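Local coordinates for triosephosphate isomerase (Trichomonas vaginalis, PDB 4O4V) that catalyses the interconversion of D-glyceraldehyde 3-phosphate and dihydroxyacetone phosphate in glycolysis and gluconeogenesis, working as a homodimer, at the interface of chains A and B. Sequence-based numbering; all coordinates share one arbitrary frame. Chains: chain A/B, Triosephosphate isomerase.

Contact 1: the interface of chains A and B. Residues chain A 44, 48, 81-82, 84-85; chain B 17, 45-46.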
loop_
_atom_site.group_PDB
_atom_site.type_symbol
_atom_site.label_atom_id
_atom_site.label_comp_id
_atom_site.label_asym_id
_atom_site.label_seq_id
_atom_site.Cartn_x
_atom_site.Cartn_y
_atom_site.Cartn_z
ATOM N N PHE A 44 -3.431 -0.146 6.395
ATOM C CA PHE A 44 -4.293 -1.213 5.904
ATOM C C PHE A 44 -4.346 -2.409 6.827
ATOM O O PHE A 44 -5.415 -2.983 7.052
ATOM C CB PHE A 44 -3.839 -1.726 4.533
ATOM C CG PHE A 44 -3.947 -0.754 3.397
ATOM C CD1 PHE A 44 -5.164 -0.214 3.015
ATOM C CD2 PHE A 44 -2.828 -0.425 2.667
ATOM C CE1 PHE A 44 -5.235 0.655 1.910
ATOM C CE2 PHE A 44 -2.904 0.437 1.566
ATOM C CZ PHE A 44 -4.105 0.966 1.209
ATOM N N PRO A 48 -8.744 -4.092 9.894
ATOM C CA PRO A 48 -9.686 -5.047 10.489
ATOM C C PRO A 48 -9.879 -4.867 11.992
ATOM O O PRO A 48 -10.992 -4.926 12.487
ATOM C CB PRO A 48 -9.111 -6.407 10.099
ATOM C CG PRO A 48 -8.362 -6.122 8.823
ATOM C CD PRO A 48 -7.719 -4.778 9.084
ATOM N N MET A 81 -12.048 -4.713 -1.296
ATOM C CA MET A 81 -11.451 -5.396 -0.147
ATOM C C MET A 81 -11.804 -4.638 1.128
ATOM O O MET A 81 -12.186 -5.227 2.141
ATOM C CB MET A 81 -9.944 -5.472 -0.288
ATOM C CG MET A 81 -9.418 -6.219 -1.492
ATOM S SD MET A 81 -7.624 -6.044 -1.571
ATOM C CE MET A 81 -7.301 -6.786 -3.182
ATOM N N ILE A 82 -11.639 -3.328 1.091
ATOM C CA ILE A 82 -11.934 -2.456 2.217
ATOM C C ILE A 82 -13.422 -2.511 2.545
ATOM O O ILE A 82 -13.806 -2.660 3.710
ATOM C CB ILE A 82 -11.452 -1.035 1.887
ATOM C CG1 ILE A 82 -9.914 -1.000 1.779
ATOM C CG2 ILE A 82 -11.952 -0.020 2.902
ATOM C CD1 ILE A 82 -9.427 0.172 0.948
ATOM N N SER A 84 -15.410 -4.871 2.086
ATOM C CA SER A 84 -15.832 -6.175 2.576
ATOM C C SER A 84 -15.714 -6.278 4.090
ATOM O O SER A 84 -16.314 -7.181 4.690
ATOM C CB SER A 84 -15.059 -7.306 1.873
ATOM O OG SER A 84 -13.737 -7.521 2.382
ATOM N N PHE A 85 -14.982 -5.375 4.728
ATOM C CA PHE A 85 -14.947 -5.264 6.184
ATOM C C PHE A 85 -15.990 -4.286 6.714
ATOM O O PHE A 85 -16.115 -4.147 7.923
ATOM C CB PHE A 85 -13.552 -4.841 6.666
ATOM C CG PHE A 85 -12.519 -5.906 6.497
ATOM C CD1 PHE A 85 -12.290 -6.832 7.491
ATOM C CD2 PHE A 85 -11.801 -6.021 5.322
ATOM C CE1 PHE A 85 -11.333 -7.836 7.320
ATOM C CE2 PHE A 85 -10.856 -7.001 5.153
ATOM C CZ PHE A 85 -10.621 -7.911 6.143
ATOM N N VAL B 17 -12.997 -10.376 1.901
ATOM C CA VAL B 17 -12.482 -11.207 2.974
ATOM C C VAL B 17 -13.166 -12.588 2.987
ATOM O O VAL B 17 -12.512 -13.584 3.301
ATOM C CB VAL B 17 -12.569 -10.494 4.344
ATOM C CG1 VAL B 17 -14.024 -10.251 4.771
ATOM C CG2 VAL B 17 -11.778 -11.278 5.380
ATOM N N ILE B 45 -4.632 -5.942 3.879
ATOM C CA ILE B 45 -5.835 -5.951 4.695
ATOM C C ILE B 45 -6.320 -7.373 4.991
ATOM O O ILE B 45 -7.103 -7.572 5.938
ATOM C CB ILE B 45 -6.915 -5.085 4.015
ATOM C CG1 ILE B 45 -8.014 -4.703 5.013
ATOM C CG2 ILE B 45 -7.479 -5.741 2.767
ATOM C CD1 ILE B 45 -9.060 -3.730 4.442
ATOM N N PHE B 46 -5.860 -8.350 4.222
ATOM C CA PHE B 46 -6.166 -9.755 4.475
ATOM C C PHE B 46 -5.075 -10.480 5.261
ATOM O O PHE B 46 -5.266 -11.635 5.656
ATOM C CB PHE B 46 -6.394 -10.522 3.163
ATOM C CG PHE B 46 -7.563 -10.045 2.337
ATOM C CD1 PHE B 46 -8.713 -9.508 2.900
ATOM C CD2 PHE B 46 -7.513 -10.146 0.958
ATOM C CE1 PHE B 46 -9.777 -9.065 2.078
ATOM C CE2 PHE B 46 -8.573 -9.708 0.146
ATOM C CZ PHE B 46 -9.706 -9.192 0.716
#
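B:Ile45 sits in the 3-10 helix 44-46 with helical backbone angles (phi -70°, psi -18°) and reaches towards chain A, where A:Phe44, helix 47-53, helix 79-83 and A:Phe85 receive it. Its chain is extended, with CG1 anti to the backbone N (chi1 -162°), which carries it alongside the A:Phe85 ring; the two side chains run past each other in opposite directions, B:Ile45 CG1 lying 3.7 Å from A:Phe85 CE2. B:Ile45 CD1 ends 3.9 Å from A:Ile82 CG1, while the other branch, CG2, lies 3.9 Å from A:Met81 CB. A beta-branched, wholly apolar residue suits this place because its two arms touch different walls. The backbone O of B:Ile45 meets carbon: A:Pro48 CG, on a compact ring, is 3.5 Å away. B:Phe46 presents its rim, CZ 3.7 Å from A:Met81 CG, and the flexible, extended methionine crosses it at about a right angle. B:Val17 N donates to A:Ser84 OG at 3.0 Å, and A:Ser84 OG donates in turn to A:Met81 O at 2.8 Å. Beside this, A:Phe85 CZ meets B:Val17 CG2 at 3.6 Å. This mainly apolar packing, with its polar link from B:Val17 N to A:Ser84 OG, probably helps to hold the homodimer together.

Contact 2: the interface of chains A and B. Residues chain A 11, 94, 96, 100; chain B 72-74.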
loop_
_atom_site.group_PDB
_atom_site.type_symbol
_atom_site.label_atom_id
_atom_site.label_comp_id
_atom_site.label_asym_id
_atom_site.label_seq_id
_atom_site.Cartn_x
_atom_site.Cartn_y
_atom_site.Cartn_z
ATOM N N LYS A 11 -1.459 7.986 9.730
ATOM C CA LYS A 11 -0.346 7.842 8.795
ATOM C C LYS A 11 0.230 6.446 8.966
ATOM O O LYS A 11 -0.521 5.492 9.192
ATOM C CB LYS A 11 0.691 8.964 8.893
ATOM C CG LYS A 11 0.053 10.367 8.814
ATOM C CD LYS A 11 1.079 11.467 8.772
ATOM C CE LYS A 11 0.426 12.829 8.682
ATOM N NZ LYS A 11 1.459 13.871 8.479
ATOM N N HIS A 94 -3.206 12.637 -0.344
ATOM C CA HIS A 94 -2.428 13.220 0.737
ATOM C C HIS A 94 -1.082 13.670 0.201
ATOM O O HIS A 94 -0.473 13.000 -0.657
ATOM C CB HIS A 94 -2.235 12.191 1.848
ATOM C CG HIS A 94 -1.734 12.786 3.105
ATOM N ND1 HIS A 94 -0.411 13.066 3.336
ATOM C CD2 HIS A 94 -2.415 13.217 4.184
ATOM C CE1 HIS A 94 -0.313 13.674 4.501
ATOM N NE2 HIS A 94 -1.513 13.741 5.047
ATOM N N GLU A 96 1.840 13.419 1.274
ATOM C CA GLU A 96 2.906 12.432 1.340
ATOM C C GLU A 96 2.862 11.481 0.157
ATOM O O GLU A 96 3.916 11.045 -0.325
ATOM C CB GLU A 96 2.824 11.722 2.703
ATOM C CG GLU A 96 3.174 12.665 3.854
ATOM C CD GLU A 96 2.568 12.325 5.180
ATOM O OE1 GLU A 96 1.983 11.238 5.375
ATOM O OE2 GLU A 96 2.688 13.194 6.097
ATOM N N ILE A 100 6.066 11.907 -2.079
ATOM C CA ILE A 100 7.009 10.808 -1.871
ATOM C C ILE A 100 6.714 9.638 -2.807
ATOM O O ILE A 100 7.625 9.073 -3.443
ATOM C CB ILE A 100 6.991 10.295 -0.394
ATOM C CG1 ILE A 100 7.309 11.440 0.573
ATOM C CG2 ILE A 100 7.963 9.137 -0.237
ATOM C CD1 ILE A 100 7.152 11.088 2.053
ATOM N N ALA B 72 5.528 9.598 8.777
ATOM C CA ALA B 72 4.651 10.455 7.980
ATOM C C ALA B 72 4.632 9.981 6.528
ATOM O O ALA B 72 5.109 10.655 5.596
ATOM C CB ALA B 72 5.105 11.894 8.101
ATOM N N PHE B 73 4.060 8.792 6.370
ATOM C CA PHE B 73 4.019 8.074 5.086
ATOM C C PHE B 73 2.612 7.530 4.864
ATOM O O PHE B 73 2.392 6.332 4.836
ATOM C CB PHE B 73 5.077 6.979 5.060
ATOM C CG PHE B 73 6.452 7.482 5.466
ATOM C CD1 PHE B 73 7.128 8.396 4.685
ATOM C CD2 PHE B 73 7.030 7.087 6.671
ATOM C CE1 PHE B 73 8.376 8.893 5.091
ATOM C CE2 PHE B 73 8.282 7.582 7.056
ATOM C CZ PHE B 73 8.919 8.478 6.273
ATOM N N THR B 74 1.665 8.443 4.719
ATOM C CA THR B 74 0.272 8.073 4.575
ATOM C C THR B 74 0.091 7.020 3.499
ATOM O O THR B 74 0.614 7.159 2.391
ATOM C CB THR B 74 -0.566 9.336 4.275
ATOM O OG1 THR B 74 -0.515 10.207 5.417
ATOM C CG2 THR B 74 -2.034 9.020 3.999
#
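B:Thr74 puts its hydroxyl over the imidazole of A:His94: OG1 lies 3.5 Å above the ring plane, over its centre, and A:Glu96 CA lies in plane at the ring's edge. This is the meeting of the triosephosphate isomerase catalytic residues with the interdigitating loop of the partner subunit, since A:Lys11 and A:His94 are the active-site lysine and the catalytic histidine of the family. The ring is held by A:Glu96 N, which donates to A:His94 ND1 at 3.1 Å, the donor standing 18° out of the ring plane.

The A:Glu96 carboxylate serves both chains. B:Thr74 N reaches A:Glu96 OE1 at 2.9 Å on the anti lone pair, whereas B:Thr74 OG1 comes to A:Glu96 OE1 at 2.7 Å from above the carboxylate plane, 40° out of it. Threonine suits this site because its hydroxyl adds a second donor to the backbone amide, while its methyl CG2 packs 3.8 Å from A:His94 CB. A:Glu96 OE1 also lies 3.2 Å from B:Ala72 O, a tight approach of two acceptors that the amide and hydroxyl donors probably offset. A:Lys11 NZ forms a salt bridge to A:Glu96 OE2 at 2.8 Å on the syn side, which fixes the carboxylate's rotation. The long extended lysine lays its CD 3.8 Å from B:Ala72 CA; alanine, with only a methyl, lets the chain pass close beside it. Farther along, the A:Ile100 tip, CD1, touches the CD1/CE1 side of the B:Phe73 ring.

Contact 3: the interface of chains A and B. Residues chain A 16-17, 45-46; chain B 81, 84-85.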
loop_
_atom_site.group_PDB
_atom_site.type_symbol
_atom_site.label_atom_id
_atom_site.label_comp_id
_atom_site.label_asym_id
_atom_site.label_seq_id
_atom_site.Cartn_x
_atom_site.Cartn_y
_atom_site.Cartn_z
ATOM N N THR A 16 2.887 -1.304 15.967
ATOM C CA THR A 16 2.414 -2.642 16.318
ATOM C C THR A 16 0.900 -2.679 16.530
ATOM O O THR A 16 0.280 -1.697 16.961
ATOM C CB THR A 16 3.073 -3.193 17.594
ATOM O OG1 THR A 16 2.615 -2.446 18.727
ATOM C CG2 THR A 16 4.597 -3.145 17.499
ATOM N N VAL A 17 0.321 -3.849 16.287
ATOM C CA VAL A 17 -1.100 -4.035 16.515
ATOM C C VAL A 17 -1.459 -3.825 17.999
ATOM O O VAL A 17 -2.537 -3.305 18.292
ATOM C CB VAL A 17 -1.594 -5.399 15.978
ATOM C CG1 VAL A 17 -0.970 -6.576 16.743
ATOM C CG2 VAL A 17 -3.114 -5.434 15.989
ATOM N N ILE A 45 -3.179 -2.825 7.330
ATOM C CA ILE A 45 -3.080 -4.054 8.098
ATOM C C ILE A 45 -3.755 -3.935 9.467
ATOM O O ILE A 45 -4.068 -4.965 10.091
ATOM C CB ILE A 45 -1.599 -4.470 8.201
ATOM C CG1 ILE A 45 -1.473 -5.944 8.601
ATOM C CG2 ILE A 45 -0.807 -3.559 9.124
ATOM C CD1 ILE A 45 -0.026 -6.467 8.596
ATOM N N PHE A 46 -3.999 -2.715 9.926
ATOM C CA PHE A 46 -4.734 -2.477 11.165
ATOM C C PHE A 46 -6.219 -2.194 10.944
ATOM O O PHE A 46 -6.979 -2.107 11.914
ATOM C CB PHE A 46 -4.138 -1.298 11.949
ATOM C CG PHE A 46 -2.714 -1.488 12.409
ATOM C CD1 PHE A 46 -2.191 -2.730 12.746
ATOM C CD2 PHE A 46 -1.877 -0.391 12.515
ATOM C CE1 PHE A 46 -0.844 -2.853 13.162
ATOM C CE2 PHE A 46 -0.540 -0.520 12.930
ATOM C CZ PHE A 46 -0.042 -1.748 13.273
ATOM N N MET B 81 4.880 -3.332 11.582
ATOM C CA MET B 81 3.441 -3.594 11.641
ATOM C C MET B 81 3.177 -5.044 11.251
ATOM O O MET B 81 2.403 -5.752 11.897
ATOM C CB MET B 81 2.687 -2.673 10.703
ATOM C CG MET B 81 2.816 -1.191 10.966
ATOM S SD MET B 81 1.995 -0.272 9.647
ATOM C CE MET B 81 2.506 1.406 10.060
ATOM N N SER B 84 4.355 -7.535 13.777
ATOM C CA SER B 84 3.578 -7.577 15.007
ATOM C C SER B 84 2.455 -8.602 14.935
ATOM O O SER B 84 1.909 -8.985 15.979
ATOM C CB SER B 84 3.043 -6.179 15.369
ATOM O OG SER B 84 1.883 -5.783 14.628
ATOM N N PHE B 85 2.107 -9.074 13.745
ATOM C CA PHE B 85 1.179 -10.187 13.572
ATOM C C PHE B 85 1.895 -11.532 13.511
ATOM O O PHE B 85 1.230 -12.557 13.434
ATOM C CB PHE B 85 0.329 -9.998 12.307
ATOM C CG PHE B 85 -0.667 -8.891 12.422
ATOM C CD1 PHE B 85 -1.932 -9.127 12.915
ATOM C CD2 PHE B 85 -0.331 -7.594 12.085
ATOM C CE1 PHE B 85 -2.854 -8.084 13.036
ATOM C CE2 PHE B 85 -1.236 -6.568 12.196
ATOM C CZ PHE B 85 -2.492 -6.805 12.673
#
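B:Phe85 and A:Val17 meet at about a right angle: the far end of the ring, CZ, lies 3.6 Å from the valine methyl CG2. They belong to the dimer interface of the triosephosphate isomerase barrel, where the start of helix 17-28 in one subunit rests on the segment after helix 79-83 in the other. The phenylalanine's length lets its ring extend from that segment to the partner, where B:Phe85 CZ also comes 3.5 Å from the backbone O of A:Ile45. One side of its rim meets A:Phe46, with B:Phe85 CE2 3.9 Å from A:Phe46 CE1, and the two side chains cross obliquely. The A:Phe46 ring is in turn backed by its own neighbour, as A:Ile45 CG2 lies over one face, offset towards the rim.

B:Ser84 is the polar member. Its OG stands between the backbone N and carbonyl carbon (chi1 79°), a position from which it faces both a donor and an acceptor. A:Val17 N, the first amide of its helix, donates to B:Ser84 OG at 3.0 Å with 159° at the hydrogen, much as a helix-capping residue would receive it, but from the other chain. B:Ser84 OG passes its own hydrogen to B:Met81 O at 2.8 Å, tilted 26° from the carbonyl plane. Serine is small enough for A:Thr16 to close over it, A:Thr16 CA being 3.7 Å from B:Ser84 CB. A:Val17 CG1 flanks the hydroxyl oxygen, adding apolar cover beside the bond.

Contact 1 and contact 3 are largely two-fold twins, using the same elements with the chains exchanged: the 3-10 helix 44-46, the start of helix 17-28, and helix 79-83 with the segment behind it. Their C-alpha centres are about 14 Å apart, and within each chain residues 45 and 46 join one while residues 81, 84 and 85 join the other. The C-alpha centre of contact 2 lies about 20 Å from that of contact 1 and about 18 Å from that of contact 3. It shares no residue with them but draws chain B's loop into chain A's active site. Apolar packing thus probably supports that loop, which would link the active site to dimer formation.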